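Local coordinates for Glyoxalase/Bleomycin resistance protein (Bacillus cereus ATCC 14579, PDB 1XQA), which is of unknown function but binds a magnesium ion and belongs to the glyoxalase/bleomycin resistance superfamily, so it may be a metal-dependent enzyme, at residues 7-12 / 48-53. Residues are numbered along the deposited sequence; the frame is centred on the assembly and turned at random.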
loop_
_atom_site.group_PDB
_atom_site.type_symbol
_atom_site.label_atom_id
_atom_site.label_comp_id
_atom_site.label_asym_id
_atom_site.label_seq_id
_atom_site.Cartn_x
_atom_site.Cartn_y
_atom_site.Cartn_z
ATOM N N LEU A 7 -0.932 -16.066 -12.033
ATOM C CA LEU A 7 0.500 -16.097 -12.290
ATOM C C LEU A 7 1.154 -16.476 -10.973
ATOM O O LEU A 7 0.866 -15.869 -9.941
ATOM C CB LEU A 7 1.002 -14.715 -12.739
ATOM C CG LEU A 7 2.484 -14.543 -13.104
ATOM C CD1 LEU A 7 2.773 -15.244 -14.431
ATOM C CD2 LEU A 7 2.847 -13.051 -13.207
ATOM N N ASN A 8 1.990 -17.510 -10.995
ATOM C CA ASN A 8 2.869 -17.778 -9.861
ATOM C C ASN A 8 4.229 -17.202 -10.209
ATOM O O ASN A 8 4.919 -17.688 -11.115
ATOM C CB ASN A 8 2.978 -19.268 -9.557
ATOM C CG ASN A 8 3.726 -19.541 -8.265
ATOM O OD1 ASN A 8 4.800 -20.157 -8.269
ATOM N ND2 ASN A 8 3.169 -19.077 -7.148
ATOM N N LEU A 9 4.566 -16.121 -9.521
ATOM C CA LEU A 9 5.773 -15.370 -9.782
ATOM C C LEU A 9 6.805 -15.690 -8.735
ATOM O O LEU A 9 6.635 -15.334 -7.561
ATOM C CB LEU A 9 5.441 -13.884 -9.734
ATOM C CG LEU A 9 6.474 -12.906 -10.245
ATOM C CD1 LEU A 9 6.731 -13.093 -11.747
ATOM C CD2 LEU A 9 5.929 -11.522 -9.973
ATOM N N THR A 10 7.849 -16.410 -9.140
ATOM C CA THR A 10 8.955 -16.725 -8.249
ATOM C C THR A 10 9.723 -15.430 -7.967
ATOM O O THR A 10 10.027 -14.660 -8.897
ATOM C CB THR A 10 9.889 -17.766 -8.864
ATOM O OG1 THR A 10 9.120 -18.830 -9.453
ATOM C CG2 THR A 10 10.816 -18.357 -7.789
ATOM N N VAL A 11 9.999 -15.176 -6.685
ATOM C CA VAL A 11 10.748 -13.991 -6.276
ATOM C C VAL A 11 11.857 -14.282 -5.254
ATOM O O VAL A 11 11.851 -15.309 -4.551
ATOM C CB VAL A 11 9.824 -12.863 -5.738
ATOM C CG1 VAL A 11 8.858 -12.381 -6.818
ATOM C CG2 VAL A 11 9.062 -13.347 -4.504
ATOM N N ALA A 12 12.806 -13.357 -5.184
ATOM C CA ALA A 12 13.912 -13.427 -4.240
ATOM C C ALA A 12 13.449 -13.139 -2.818
ATOM O O ALA A 12 14.034 -13.618 -1.861
ATOM C CB ALA A 12 15.012 -12.437 -4.638
ATOM N N LEU A 48 -2.231 -13.290 -8.257
ATOM C CA LEU A 48 -0.779 -13.295 -8.401
ATOM C C LEU A 48 -0.159 -13.868 -7.148
ATOM O O LEU A 48 -0.184 -13.220 -6.099
ATOM C CB LEU A 48 -0.271 -11.862 -8.616
ATOM C CG LEU A 48 1.256 -11.674 -8.594
ATOM C CD1 LEU A 48 1.866 -12.312 -9.806
ATOM C CD2 LEU A 48 1.616 -10.187 -8.534
ATOM N N THR A 49 0.364 -15.093 -7.214
ATOM C CA THR A 49 1.032 -15.635 -6.054
ATOM C C THR A 49 2.535 -15.379 -6.134
ATOM O O THR A 49 3.155 -15.492 -7.194
ATOM C CB THR A 49 0.729 -17.137 -5.863
ATOM O OG1 THR A 49 0.952 -17.820 -7.101
ATOM C CG2 THR A 49 -0.709 -17.339 -5.497
ATOM N N LEU A 50 3.109 -14.982 -5.009
ATOM C CA LEU A 50 4.530 -14.704 -4.935
ATOM C C LEU A 50 5.140 -15.848 -4.179
ATOM O O LEU A 50 4.664 -16.187 -3.104
ATOM C CB LEU A 50 4.768 -13.390 -4.187
ATOM C CG LEU A 50 4.102 -12.102 -4.682
ATOM C CD1 LEU A 50 4.203 -11.042 -3.586
ATOM C CD2 LEU A 50 4.744 -11.599 -5.986
HETATM N N MSE A 51 6.189 -16.455 -4.727
HETATM C CA MSE A 51 6.765 -17.642 -4.133
HETATM C C MSE A 51 8.275 -17.470 -4.031
HETATM O O MSE A 51 8.937 -17.182 -5.026
HETATM C CB MSE A 51 6.405 -18.882 -4.959
HETATM C CG MSE A 51 6.990 -20.159 -4.430
HETATM SE SE MSE A 51 6.263 -21.750 -5.313
HETATM C CE MSE A 51 4.392 -21.491 -4.982
ATOM N N LYS A 52 8.813 -17.628 -2.827
ATOM C CA LYS A 52 10.256 -17.524 -2.634
ATOM C C LYS A 52 10.954 -18.582 -3.469
ATOM O O LYS A 52 10.538 -19.750 -3.506
ATOM C CB LYS A 52 10.653 -17.726 -1.164
ATOM C CG LYS A 52 12.021 -17.147 -0.816
ATOM C CD LYS A 52 12.500 -17.673 0.532
ATOM C CE LYS A 52 13.730 -16.928 1.017
ATOM N NZ LYS A 52 14.378 -17.625 2.186
ATOM N N GLY A 53 12.019 -18.161 -4.136
ATOM C CA GLY A 53 12.873 -19.087 -4.866
ATOM C C GLY A 53 14.331 -18.755 -4.657
ATOM O O GLY A 53 14.675 -17.680 -4.152
HETATM O O HOH W 1 16.095 -15.364 -2.510
#
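Strands 6-11 and 47-52 run parallel as the first and fourth strands of a βαβββ module, the repeating unit of the vicinal oxygen chelate fold; helix 14-25, which follows the first strand, packs against L48 and L50. L48 CD1 meets L7 CD2 at 3.6 Å, the two side chains alongside each other, pointing the same way. T49 N donates to L7 O at 2.9 Å; T49 O receives L9 N almost along its C=O axis. On the other face, N8 ND2 reaches across to T49 OG1 in a nearly straight hydrogen bond; the modelled 2.5 Å is very short, and the oxygen's position is uncertain. L50 lies on the same face as L7, L9 and L48, its CD2 4.2 Å from L9 CD2 and its side chain resting on L21 of the helix. M51, a selenomethionine, bends at chi3 (-56°) so that CE lies 3.5 Å from N8 ND2. Its backbone N and O pair with L9 O and V11 N, both donors sitting above the carbonyl planes. Beyond K52, G53 N bonds to V11 O, and T10 CG2 packs 3.6 Å from G53 CA. One water donates to both A12 O and G53 O.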